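Local coordinates for macromomycin (Streptomyces macromomyceticus, PDB 2MCM), which binds non-covalently the cytotoxic chromophore of the antibiotic auromomycin, a chromophore that intercalates weakly into DNA and causes single- and double-strand breaks, at residues 25-37 with 91-103. Numbering follows the deposited sequence. Where two conformers were deposited one is given.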
loop_
_atom_site.group_PDB
_atom_site.type_symbol
_atom_site.label_atom_id
_atom_site.label_comp_id
_atom_site.label_asym_id
_atom_site.label_seq_id
_atom_site.Cartn_x
_atom_site.Cartn_y
_atom_site.Cartn_z
ATOM N N LEU A 25 -14.840 4.932 -2.143
ATOM C CA LEU A 25 -14.351 5.478 -0.887
ATOM C C LEU A 25 -15.253 6.616 -0.415
ATOM O O LEU A 25 -16.225 7.033 -1.103
ATOM C CB LEU A 25 -12.910 6.104 -1.196
ATOM C CG LEU A 25 -11.947 5.115 -1.836
ATOM C CD1 LEU A 25 -10.592 5.846 -2.114
ATOM C CD2 LEU A 25 -11.726 3.901 -0.981
ATOM N N THR A 26 -14.891 7.162 0.736
ATOM C CA THR A 26 -15.699 8.281 1.285
ATOM C C THR A 26 -15.142 9.624 0.897
ATOM O O THR A 26 -13.943 9.818 1.273
ATOM C CB THR A 26 -15.698 8.129 2.845
ATOM O OG1 THR A 26 -16.237 6.793 3.120
ATOM C CG2 THR A 26 -16.465 9.244 3.535
ATOM N N PRO A 27 -15.870 10.427 0.178
ATOM C CA PRO A 27 -15.327 11.743 -0.243
ATOM C C PRO A 27 -14.817 12.507 0.937
ATOM O O PRO A 27 -15.500 12.580 2.016
ATOM C CB PRO A 27 -16.526 12.434 -0.888
ATOM C CG PRO A 27 -17.338 11.268 -1.423
ATOM C CD PRO A 27 -17.241 10.187 -0.345
ATOM N N GLY A 28 -13.650 13.149 0.790
ATOM C CA GLY A 28 -13.048 13.957 1.825
ATOM C C GLY A 28 -12.244 13.242 2.839
ATOM O O GLY A 28 -11.628 13.921 3.712
ATOM N N THR A 29 -12.203 11.917 2.878
ATOM C CA THR A 29 -11.388 11.203 3.850
ATOM C C THR A 29 -9.955 11.025 3.244
ATOM O O THR A 29 -9.884 10.811 2.050
ATOM C CB THR A 29 -12.024 9.765 4.081
ATOM O OG1 THR A 29 -13.305 10.071 4.701
ATOM C CG2 THR A 29 -11.138 8.904 4.961
ATOM N N VAL A 30 -9.004 11.095 4.134
ATOM C CA VAL A 30 -7.611 10.905 3.755
ATOM C C VAL A 30 -7.297 9.420 3.827
ATOM O O VAL A 30 -7.547 8.813 4.895
ATOM C CB VAL A 30 -6.665 11.681 4.724
ATOM C CG1 VAL A 30 -5.204 11.379 4.343
ATOM C CG2 VAL A 30 -6.962 13.179 4.707
ATOM N N TYR A 31 -6.766 8.846 2.753
ATOM C CA TYR A 31 -6.319 7.464 2.728
ATOM C C TYR A 31 -4.803 7.400 2.613
ATOM O O TYR A 31 -4.203 8.220 1.836
ATOM C CB TYR A 31 -6.974 6.733 1.534
ATOM C CG TYR A 31 -8.480 6.609 1.730
ATOM C CD1 TYR A 31 -9.345 7.613 1.384
ATOM C CD2 TYR A 31 -8.964 5.452 2.381
ATOM C CE1 TYR A 31 -10.749 7.557 1.585
ATOM C CE2 TYR A 31 -10.350 5.330 2.537
ATOM C CZ TYR A 31 -11.173 6.353 2.198
ATOM O OH TYR A 31 -12.556 6.304 2.392
ATOM N N HIS A 32 -4.143 6.569 3.338
ATOM C CA HIS A 32 -2.706 6.331 3.318
ATOM C C HIS A 32 -2.447 5.242 2.301
ATOM O O HIS A 32 -2.927 4.110 2.450
ATOM C CB HIS A 32 -2.188 5.852 4.704
ATOM C CG HIS A 32 -2.710 6.746 5.799
ATOM N ND1 HIS A 32 -2.404 8.090 5.859
ATOM C CD2 HIS A 32 -3.549 6.495 6.825
ATOM C CE1 HIS A 32 -3.071 8.632 6.918
ATOM N NE2 HIS A 32 -3.732 7.655 7.551
ATOM N N VAL A 33 -1.721 5.537 1.239
ATOM C CA VAL A 33 -1.373 4.609 0.135
ATOM C C VAL A 33 -0.046 4.013 0.375
ATOM O O VAL A 33 0.955 4.790 0.738
ATOM C CB VAL A 33 -1.401 5.418 -1.187
ATOM C CG1 VAL A 33 -1.051 4.465 -2.343
ATOM C CG2 VAL A 33 -2.749 6.066 -1.443
ATOM N N GLY A 34 0.200 2.712 0.350
ATOM C CA GLY A 34 1.561 2.219 0.640
ATOM C C GLY A 34 1.750 0.763 0.263
ATOM O O GLY A 34 0.783 0.062 -0.112
ATOM N N GLN A 35 2.982 0.327 0.348
ATOM C CA GLN A 35 3.373 -1.078 0.092
ATOM C C GLN A 35 3.624 -1.668 1.467
ATOM O O GLN A 35 4.336 -1.151 2.334
ATOM C CB GLN A 35 4.682 -1.111 -0.749
ATOM C CG GLN A 35 5.206 -2.511 -0.965
ATOM C CD GLN A 35 6.515 -2.611 -1.730
ATOM O OE1 GLN A 35 7.062 -1.536 -2.099
ATOM N NE2 GLN A 35 6.978 -3.818 -1.943
ATOM N N CYS A 36 2.958 -2.814 1.747
ATOM C CA CYS A 36 3.019 -3.434 3.079
ATOM C C CYS A 36 3.113 -4.963 3.027
ATOM O O CYS A 36 2.947 -5.527 1.949
ATOM C CB CYS A 36 1.691 -3.091 3.814
ATOM S SG CYS A 36 1.250 -1.322 3.920
ATOM N N ALA A 37 3.294 -5.559 4.185
ATOM C CA ALA A 37 3.360 -7.024 4.284
ATOM C C ALA A 37 3.029 -7.321 5.744
ATOM O O ALA A 37 3.088 -6.471 6.579
ATOM C CB ALA A 37 4.777 -7.546 4.004
ATOM N N VAL A 91 8.222 -13.271 1.028
ATOM C CA VAL A 91 6.919 -13.141 1.695
ATOM C C VAL A 91 6.015 -12.383 0.729
ATOM O O VAL A 91 6.417 -11.704 -0.213
ATOM C CB VAL A 91 6.940 -12.461 3.048
ATOM C CG1 VAL A 91 7.796 -13.283 4.016
ATOM C CG2 VAL A 91 7.153 -10.979 3.066
ATOM N N SER A 92 4.714 -12.498 0.973
ATOM C CA SER A 92 3.725 -11.808 0.142
ATOM C C SER A 92 3.588 -10.326 0.548
ATOM O O SER A 92 3.350 -10.035 1.723
ATOM C CB SER A 92 2.278 -12.404 0.240
ATOM O OG SER A 92 2.354 -13.743 -0.264
ATOM N N CYS A 93 3.706 -9.428 -0.423
ATOM C CA CYS A 93 3.519 -7.993 -0.127
ATOM C C CYS A 93 2.328 -7.465 -0.886
ATOM O O CYS A 93 1.861 -8.193 -1.854
ATOM C CB CYS A 93 4.774 -7.216 -0.654
ATOM S SG CYS A 93 6.189 -7.676 0.380
ATOM N N SER A 94 1.785 -6.340 -0.541
ATOM C CA SER A 94 0.674 -5.765 -1.253
ATOM C C SER A 94 0.872 -4.262 -1.461
ATOM O O SER A 94 1.785 -3.654 -0.859
ATOM C CB SER A 94 -0.643 -5.900 -0.395
ATOM O OG SER A 94 -0.483 -5.209 0.815
ATOM N N ALA A 95 0.080 -3.684 -2.294
ATOM C CA ALA A 95 -0.051 -2.233 -2.491
ATOM C C ALA A 95 -1.556 -1.967 -2.227
ATOM O O ALA A 95 -2.420 -2.748 -2.649
ATOM C CB ALA A 95 0.347 -1.781 -3.890
ATOM N N GLY A 96 -1.840 -0.867 -1.498
ATOM C CA GLY A 96 -3.276 -0.640 -1.256
ATOM C C GLY A 96 -3.402 0.658 -0.500
ATOM O O GLY A 96 -2.418 1.446 -0.473
ATOM N N LEU A 97 -4.550 0.944 0.060
ATOM C CA LEU A 97 -4.808 2.166 0.797
ATOM C C LEU A 97 -5.778 1.955 1.954
ATOM O O LEU A 97 -6.568 1.019 1.860
ATOM C CB LEU A 97 -5.255 3.208 -0.227
ATOM C CG LEU A 97 -6.649 3.159 -0.798
ATOM C CD1 LEU A 97 -6.958 4.358 -1.671
ATOM C CD2 LEU A 97 -6.964 1.855 -1.511
ATOM N N GLY A 98 -5.594 2.764 2.994
ATOM C CA GLY A 98 -6.530 2.589 4.129
ATOM C C GLY A 98 -6.599 3.910 4.870
ATOM O O GLY A 98 -5.638 4.697 4.880
ATOM N N SER A 99 -7.710 4.145 5.531
ATOM C CA SER A 99 -7.915 5.343 6.349
ATOM C C SER A 99 -7.520 5.024 7.797
ATOM O O SER A 99 -7.122 3.936 8.132
ATOM C CB SER A 99 -9.363 5.800 6.239
ATOM O OG SER A 99 -10.147 4.842 7.055
ATOM N N ASP A 100 -7.654 6.057 8.656
ATOM C CA ASP A 100 -7.309 5.870 10.080
ATOM C C ASP A 100 -8.274 4.879 10.761
ATOM O O ASP A 100 -7.893 4.397 11.836
ATOM C CB ASP A 100 -7.254 7.207 10.795
ATOM C CG ASP A 100 -6.022 8.007 10.305
ATOM O OD1 ASP A 100 -4.977 7.402 10.052
ATOM O OD2 ASP A 100 -6.096 9.248 10.214
ATOM N N SER A 101 -9.379 4.584 10.131
ATOM C CA SER A 101 -10.322 3.600 10.744
ATOM C C SER A 101 -10.160 2.257 10.144
ATOM O O SER A 101 -10.930 1.295 10.446
ATOM C CB SER A 101 -11.740 4.108 10.551
ATOM O OG SER A 101 -12.103 3.857 9.186
ATOM N N GLY A 102 -9.212 2.049 9.228
ATOM C CA GLY A 102 -9.015 0.730 8.649
ATOM C C GLY A 102 -9.919 0.494 7.471
ATOM O O GLY A 102 -9.848 -0.620 6.865
ATOM N N GLU A 103 -10.657 1.444 7.006
ATOM C CA GLU A 103 -11.474 1.313 5.800
ATOM C C GLU A 103 -10.533 1.368 4.573
ATOM O O GLU A 103 -9.717 2.334 4.442
ATOM C CB GLU A 103 -12.402 2.531 5.702
ATOM C CG GLU A 103 -13.365 2.402 4.558
ATOM C CD GLU A 103 -14.035 3.514 3.887
ATOM O OE1 GLU A 103 -13.758 4.676 3.916
ATOM O OE2 GLU A 103 -15.068 3.056 3.294
HETATM O O HOH W 1 -7.861 8.674 7.578
HETATM O O HOH W 2 -0.567 -2.442 1.139
#
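Tyr31 OH donates to Glu103 OE1 at 2.5 Å and meets it from above the carboxylate plane, at the partly exposed end of the contact. Tyr31 OH also accepts from Thr26 N at 3.0 Å, so two bonds fix the phenol. Leu25 CD1 covers one face of the ring, near its rim. In the Leu97 conformer given, Leu25 CD1 also meets Leu97 CD1 tip to tip at 4.0 Å, and Leu97 CD1 touches Tyr31 CB. Val33 lies beside Leu97 and points the same way. Leu25, Tyr31, Val33 and Leu97 form the tightly packed, buried side.

The other face is more open and polar. Gly98, opposite His32, and the next pair, Gly34 and Gly96, carry no side chains; Cys36 and Ser94 follow. His32 NE2 donates to Asp100 OD1 at 2.8 Å. Asp100 OD1 lies close to the ring plane, whereas NE2 is 46° out of the carboxylate plane. Two pentanediols, probably from the crystallisation liquor, are hydrogen-bonded to His32 O and to Ser94 OG. This face is probably part of the chromophore cleft, as in neocarzinostatin relatives.

Antiparallel backbone bonds pair His32 with Gly98, Gly34 with Gly96 and Cys36 with Ser94. His32 ND1 is hydrogen-bonded to Asp53 OD1. Disulfides join Cys36 to Cys46 and Cys93 to Cys88. Strand 30-40 is flanked by 52-55, and 93-98 by 104-109. Leu25 and Tyr31 pack on Ile62, and Ala95 on Leu66, both of strand 62-68 in the three-stranded sheet.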